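Local structure of ProQ/FinO domain-containing protein (Neisseria meningitidis, 3MW6) at residues K25-I30 and A68-N73; A31-G36 and P60-A65; Y38-F41 and P46-L49. The protein belongs to the FinO family of RNA chaperones and probably binds RNA. One frame throughout, in Å; residues are numbered along the deposited sequence.

Interaction 1: K25-I30 and A68-N73; sequences KQTEMI and ARVLAN
Val70 sets its CG2 methyl between Thr27 and Ile30 of the other helix, and these three residues carry most of the contact. The helices 23-37 and 64-76 cross steeply here: the short axes come within 9.8 Å at a signed angle of -59°. The backbones are nearest at Thr27 and Val70.

Val70 CG2 lies 3.7 Å from the CG2 methyl of Thr27. The two side chains run antiparallel past one another, flank against flank. The same Val70 CG2 also lies 3.8 Å from the backbone O of Thr27, and it therefore rests against the surface of the helix as well as its side chain. One turn on, Ile30 offers its CG2 branch, 3.9 Å from Val70 CG2. Ile30 and Val70 are both buried.

The torsion of Thr27 divides its two branches. With chi1 at -57°, CG2 stands anti to the backbone N and turns to Val70. OG1 sits beside the backbone N and hydrogen-bonds to Lys23 O, one turn back in the same helix. The hydroxyl is thus satisfied within its own helix, and the methyl is left to do the touching.

Arg69 lies at the margin. It has two conformers, and in one of them NH1 is 4.3 Å from Thr27 OG1, with no hydrogen bond between them. Around the apolar centre, Leu66 touches Gln26, Thr27 and Ile30, while Ile67 also covers Ile30.

No hydrogen bond joins the two segments. The contact is an apolar crossing of two helices that are far apart in sequence. It joins two helices of the largely helical ProQ/FinO domain.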
# COMPACT_ATOMS: atom_id res chain seq x y z
N LYS A 25 -10.91 -21.12 12.93
CA LYS A 25 -10.52 -20.87 14.31
C LYS A 25 -9.08 -20.37 14.39
O LYS A 25 -8.80 -19.42 15.13
CB LYS A 25 -10.74 -22.12 15.16
CG LYS A 25 -10.37 -21.95 16.63
CD LYS A 25 -11.25 -20.93 17.35
CE LYS A 25 -10.83 -20.79 18.82
NZ LYS A 25 -11.78 -19.99 19.65
N GLN A 26 -8.17 -20.96 13.62
CA GLN A 26 -6.79 -20.45 13.59
C GLN A 26 -6.73 -18.98 13.14
O GLN A 26 -5.92 -18.19 13.64
CB GLN A 26 -5.86 -21.30 12.71
CG GLN A 26 -4.42 -20.81 12.83
CD GLN A 26 -3.39 -21.70 12.14
OE1 GLN A 26 -2.26 -21.27 11.91
NE2 GLN A 26 -3.78 -22.95 11.82
N THR A 27 -7.60 -18.61 12.20
CA THR A 27 -7.66 -17.23 11.68
C THR A 27 -8.13 -16.20 12.72
O THR A 27 -7.58 -15.10 12.81
CB THR A 27 -8.54 -17.14 10.43
OG1 THR A 27 -8.02 -18.03 9.44
CG2 THR A 27 -8.54 -15.72 9.88
N GLU A 28 -9.14 -16.54 13.51
CA GLU A 28 -9.54 -15.67 14.60
C GLU A 28 -8.41 -15.56 15.62
O GLU A 28 -8.13 -14.48 16.13
CB GLU A 28 -10.80 -16.19 15.27
CG GLU A 28 -12.05 -15.96 14.46
CD GLU A 28 -13.17 -16.90 14.84
OE1 GLU A 28 -12.98 -17.67 15.81
OE2 GLU A 28 -14.22 -16.89 14.17
N MSE A 29 -7.76 -16.68 15.93
CA MSE A 29 -6.71 -16.67 16.95
C MSE A 29 -5.55 -15.78 16.53
O MSE A 29 -4.95 -15.08 17.36
CB MSE A 29 -6.20 -18.09 17.25
CG MSE A 29 -7.18 -19.03 17.96
SE MSE A 29 -6.67 -20.92 17.78
CE MSE A 29 -5.18 -20.95 19.06
N ILE A 30 -5.23 -15.80 15.23
CA ILE A 30 -4.09 -15.05 14.71
C ILE A 30 -4.34 -13.56 14.81
O ILE A 30 -3.47 -12.79 15.21
CB ILE A 30 -3.78 -15.40 13.25
CG1 ILE A 30 -3.28 -16.85 13.17
CG2 ILE A 30 -2.73 -14.45 12.70
CD1 ILE A 30 -3.05 -17.34 11.76
N ALA A 68 -0.80 -14.60 6.28
CA ALA A 68 -0.87 -13.73 5.12
C ALA A 68 -2.32 -13.28 4.89
O ALA A 68 -2.56 -12.15 4.53
CB ALA A 68 -0.34 -14.46 3.88
N ARG A 69 -3.26 -14.19 5.13
CA ARG A 69 -4.68 -13.90 4.97
C ARG A 69 -5.15 -12.82 5.95
O ARG A 69 -5.84 -11.88 5.59
CB ARG A 69 -5.48 -15.20 5.17
CG ARG A 69 -6.93 -15.13 4.72
CD ARG A 69 -7.74 -16.35 5.19
NE ARG A 69 -7.59 -17.51 4.32
CZ ARG A 69 -8.32 -18.62 4.44
NH1 ARG A 69 -9.26 -18.70 5.38
NH2 ARG A 69 -8.12 -19.64 3.62
N VAL A 70 -4.76 -12.97 7.22
CA VAL A 70 -5.11 -11.98 8.25
C VAL A 70 -4.49 -10.62 7.91
O VAL A 70 -5.16 -9.59 7.94
CB VAL A 70 -4.67 -12.44 9.64
CG1 VAL A 70 -4.87 -11.31 10.67
CG2 VAL A 70 -5.44 -13.69 10.05
N LEU A 71 -3.22 -10.64 7.55
CA LEU A 71 -2.56 -9.45 7.11
C LEU A 71 -3.29 -8.79 5.93
O LEU A 71 -3.46 -7.56 5.91
CB LEU A 71 -1.11 -9.74 6.76
CG LEU A 71 -0.41 -8.51 6.21
CD1 LEU A 71 -0.40 -7.36 7.26
CD2 LEU A 71 0.99 -8.86 5.74
N ALA A 72 -3.73 -9.59 4.95
CA ALA A 72 -4.38 -9.02 3.76
C ALA A 72 -5.76 -8.45 4.11
O ALA A 72 -6.16 -7.42 3.57
CB ALA A 72 -4.48 -10.05 2.60
N ASN A 73 -6.48 -9.12 5.00
CA ASN A 73 -7.71 -8.58 5.57
C ASN A 73 -7.48 -7.22 6.23
O ASN A 73 -8.28 -6.29 6.10
CB ASN A 73 -8.27 -9.52 6.63
CG ASN A 73 -9.16 -10.60 6.05
OD1 ASN A 73 -10.06 -10.31 5.26
ND2 ASN A 73 -8.93 -11.85 6.45

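Interaction 2: A31-G36 and P60-A65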
# COMPACT_ATOMS: atom_id res chain seq x y z
N ALA A 31 -5.55 -13.17 14.43
CA ALA A 31 -5.97 -11.77 14.46
C ALA A 31 -5.96 -11.25 15.88
O ALA A 31 -5.38 -10.20 16.16
CB ALA A 31 -7.36 -11.61 13.82
N ASP A 32 -6.59 -11.99 16.80
CA ASP A 32 -6.59 -11.60 18.22
C ASP A 32 -5.17 -11.50 18.76
O ASP A 32 -4.82 -10.54 19.44
CB ASP A 32 -7.41 -12.58 19.07
CG ASP A 32 -8.90 -12.55 18.74
OD1 ASP A 32 -9.35 -11.64 18.00
OD2 ASP A 32 -9.62 -13.44 19.24
N HIS A 33 -4.33 -12.47 18.44
CA HIS A 33 -2.94 -12.37 18.85
C HIS A 33 -2.33 -11.05 18.36
O HIS A 33 -1.80 -10.27 19.13
CB HIS A 33 -2.10 -13.56 18.37
CG HIS A 33 -0.67 -13.48 18.79
ND1 HIS A 33 -0.21 -13.99 19.98
CD2 HIS A 33 0.40 -12.89 18.20
CE1 HIS A 33 1.09 -13.74 20.10
NE2 HIS A 33 1.48 -13.07 19.03
N ILE A 34 -2.43 -10.81 17.06
CA ILE A 34 -1.76 -9.67 16.43
C ILE A 34 -2.28 -8.31 16.90
O ILE A 34 -1.50 -7.41 17.18
CB ILE A 34 -1.85 -9.77 14.88
CG1 ILE A 34 -0.71 -10.65 14.35
CG2 ILE A 34 -1.82 -8.41 14.25
CD1 ILE A 34 -0.95 -11.16 12.95
N TYR A 35 -3.60 -8.15 16.95
CA TYR A 35 -4.16 -6.87 17.40
C TYR A 35 -3.96 -6.67 18.89
O TYR A 35 -3.98 -5.54 19.37
CB TYR A 35 -5.66 -6.77 17.07
CG TYR A 35 -5.94 -6.49 15.62
CD1 TYR A 35 -6.53 -7.46 14.81
CD2 TYR A 35 -5.63 -5.26 15.05
CE1 TYR A 35 -6.80 -7.22 13.48
CE2 TYR A 35 -5.90 -5.01 13.72
CZ TYR A 35 -6.49 -6.00 12.94
OH TYR A 35 -6.76 -5.78 11.62
N GLY A 36 -3.78 -7.77 19.62
CA GLY A 36 -3.59 -7.72 21.06
C GLY A 36 -2.16 -7.39 21.42
O GLY A 36 -1.90 -6.59 22.31
N PRO A 60 5.66 -18.73 14.87
CA PRO A 60 5.82 -20.07 14.28
C PRO A 60 4.68 -21.01 14.68
O PRO A 60 4.49 -22.04 14.03
CB PRO A 60 7.17 -20.55 14.83
CG PRO A 60 7.39 -19.74 16.06
CD PRO A 60 6.75 -18.40 15.80
N GLN A 61 3.92 -20.64 15.70
CA GLN A 61 2.81 -21.48 16.16
C GLN A 61 1.57 -21.42 15.25
O GLN A 61 0.54 -22.00 15.57
CB GLN A 61 2.41 -21.12 17.61
CG GLN A 61 1.74 -19.77 17.79
CD GLN A 61 2.73 -18.62 17.88
OE1 GLN A 61 3.70 -18.55 17.12
NE2 GLN A 61 2.49 -17.72 18.82
N TYR A 62 1.70 -20.71 14.12
CA TYR A 62 0.59 -20.46 13.22
C TYR A 62 1.04 -20.64 11.77
O TYR A 62 2.21 -20.41 11.45
CB TYR A 62 0.06 -19.03 13.40
CG TYR A 62 -0.62 -18.76 14.73
CD1 TYR A 62 -1.65 -19.57 15.20
CD2 TYR A 62 -0.25 -17.65 15.49
CE1 TYR A 62 -2.27 -19.30 16.42
CE2 TYR A 62 -0.87 -17.36 16.70
CZ TYR A 62 -1.88 -18.19 17.16
OH TYR A 62 -2.48 -17.89 18.36
N ASP A 63 0.11 -21.05 10.91
CA ASP A 63 0.40 -21.30 9.50
C ASP A 63 0.67 -20.01 8.75
O ASP A 63 -0.14 -19.09 8.80
CB ASP A 63 -0.76 -22.04 8.84
CG ASP A 63 -0.97 -23.43 9.42
OD1 ASP A 63 0.03 -24.15 9.60
OD2 ASP A 63 -2.13 -23.80 9.72
N ALA A 64 1.81 -19.95 8.05
CA ALA A 64 2.18 -18.78 7.26
C ALA A 64 1.07 -18.32 6.34
O ALA A 64 0.90 -17.13 6.10
CB ALA A 64 3.45 -19.04 6.45
N ALA A 65 0.30 -19.26 5.80
CA ALA A 65 -0.73 -18.89 4.84
C ALA A 65 -1.88 -18.16 5.52
O ALA A 65 -2.45 -17.24 4.94
CB ALA A 65 -1.25 -20.11 4.06
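Asp63 N hydrogen-bonds to Gln26 OE1 beside the place where Tyr62 meets His33, on the surface of the ProQ/FinO domain. The contact joins helix 23-37, which carries Gln26 and His33, to the turn that leads into helix 64-76. It is small, and no hydrogen bond links the two segments themselves.

His33 carries it from the helix. Its CB is 4.3 Å from Tyr62 CE2, and the approach is oblique to both rings. With chi1 at -180°, the imidazole stands anti to the backbone N, which brings its ring near Gln61. There His33 CE1 is 4.4 Å from Gln61 NE2. This is a loose approach, not a bond. Leu59 also touches His33.

Tyr62 also packs on Gln26, Met29 and Ile30 of the same helix as His33. The next residue, Asp63, takes the N-cap position of helix 64-76, but its side chain makes no capping bond. Gln61 folds back over its neighbour: its CG sits 3.6 Å above the plane of the Tyr62 ring, offset toward the rim.

Interaction 3: Y38-F41 and P46-L49; sequences YDVF and PLAL
Leu47 drives its forked end into the angle between Val40 and Phe41. CD1 meets Phe41, while CD2 meets Val40 and also overlies the Phe41 ring. Leu47 CD1 is 3.6 Å from Phe41 CE2. Leu47 CD2 is 3.8 Å from Val40 CG2. All three residues are buried, and the contact is purely apolar.

The conformation of Leu47 explains this division. Its chi1 is -60°, with CG anti to the carbonyl carbon and beside the backbone N. Its chi2 of 168° extends CD1 away from the backbone to the ring, and the other methyl branches off to Val40. Over the Phe41 ring, Leu47 CD2 lies 4.1 Å above the plane of one face, offset toward the rim.

Phe41 starts from a bond that points past Leu47 and not at it. Its ring nevertheless swings round, and the two side chains cross at about a right angle. Val40 turns its CB to Leu47. Its CG2 takes the crowded position between the backbone N and the carbonyl carbon, and this is the methyl that touches. A weak hydrogen bond from Phe41 N to Tyr38 O lies at the start of helix 39-42.

The backbone of the loop carrying Leu47 is bonded to other parts of the fold. Leu47 N bonds to Tyr80 OH, and Leu47 O bonds to Arg90 NH1. Pro46 and Ala48 make backbone hydrogen bonds with Phe91 in strand 89-91. Phe41 meets His74 of helix 64-76 edge-to-face. It also packs on Leu55 of helix 51-58 and on Ile34 and Tyr35 of helix 23-37. The Phe41 ring thus lies among these three helices, with the loop 46-49 bridging from it to the small antiparallel sheet.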
# COMPACT_ATOMS: atom_id res chain seq x y z
N TYR A 38 0.51 -6.30 19.11
CA TYR A 38 1.27 -5.33 18.33
C TYR A 38 0.54 -4.02 18.18
O TYR A 38 -0.49 -3.96 17.53
CB TYR A 38 1.61 -5.89 16.94
CG TYR A 38 2.50 -7.09 16.99
CD1 TYR A 38 2.04 -8.34 16.63
CD2 TYR A 38 3.82 -6.98 17.45
CE1 TYR A 38 2.86 -9.45 16.69
CE2 TYR A 38 4.64 -8.09 17.52
CZ TYR A 38 4.15 -9.32 17.13
OH TYR A 38 4.95 -10.43 17.19
N ASP A 39 1.11 -2.96 18.75
CA ASP A 39 0.52 -1.63 18.62
C ASP A 39 0.42 -1.12 17.17
O ASP A 39 -0.53 -0.42 16.84
CB ASP A 39 1.26 -0.62 19.51
CG ASP A 39 0.67 -0.55 20.91
OD1 ASP A 39 0.00 0.46 21.22
OD2 ASP A 39 0.86 -1.52 21.69
N VAL A 40 1.37 -1.45 16.30
CA VAL A 40 1.25 -0.98 14.91
C VAL A 40 -0.03 -1.51 14.27
O VAL A 40 -0.63 -0.84 13.45
CB VAL A 40 2.47 -1.33 14.04
CG1 VAL A 40 3.71 -0.62 14.55
CG2 VAL A 40 2.68 -2.84 13.96
N PHE A 41 -0.45 -2.71 14.65
CA PHE A 41 -1.72 -3.23 14.16
C PHE A 41 -2.92 -2.63 14.89
O PHE A 41 -3.88 -2.22 14.27
CB PHE A 41 -1.74 -4.75 14.21
CG PHE A 41 -0.94 -5.38 13.12
CD1 PHE A 41 0.41 -5.67 13.30
CD2 PHE A 41 -1.50 -5.61 11.87
CE1 PHE A 41 1.16 -6.23 12.27
CE2 PHE A 41 -0.75 -6.17 10.84
CZ PHE A 41 0.58 -6.48 11.05
N PRO A 46 0.74 2.84 9.15
CA PRO A 46 1.30 2.29 7.92
C PRO A 46 2.40 1.27 8.25
O PRO A 46 3.30 1.59 9.02
CB PRO A 46 1.87 3.52 7.23
CG PRO A 46 1.03 4.65 7.71
CD PRO A 46 0.76 4.31 9.17
N LEU A 47 2.32 0.07 7.68
CA LEU A 47 3.24 -1.02 7.98
C LEU A 47 4.46 -1.05 7.07
O LEU A 47 4.37 -0.82 5.86
CB LEU A 47 2.50 -2.36 7.89
CG LEU A 47 1.32 -2.48 8.87
CD1 LEU A 47 0.43 -3.69 8.55
CD2 LEU A 47 1.84 -2.55 10.31
N ALA A 48 5.62 -1.34 7.66
CA ALA A 48 6.86 -1.42 6.90
C ALA A 48 6.78 -2.51 5.84
O ALA A 48 6.10 -3.51 6.04
CB ALA A 48 8.02 -1.71 7.84
N LEU A 49 7.50 -2.31 4.73
CA LEU A 49 7.82 -3.40 3.79
C LEU A 49 8.29 -4.65 4.52
O LEU A 49 9.11 -4.58 5.45
CB LEU A 49 8.94 -2.97 2.82
CG LEU A 49 9.48 -4.05 1.86
CD1 LEU A 49 8.44 -4.48 0.82
CD2 LEU A 49 10.76 -3.61 1.15

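In the fold
Interactions 1 and 2 are neighbours on helix 23-37, with centres about 6 Å apart. Tyr62 connects them: its CG is 3.6 Å from Ile30 CG1. The bond between Gln26 and Asp63 also runs from one contact to the other. Interaction 3 lies farther off, its centre about 15 Å from that of interaction 1 and about 14 Å from that of interaction 2. Phe41 still reaches both. Its CE2 is 3.8 Å from Leu71 CD1 of the 68-73 segment, and its CG is 3.4 Å from Ile34 CG2 of the 31-36 segment. Through Phe41 and Tyr62 the three contacts touch one another within the helical part of the domain.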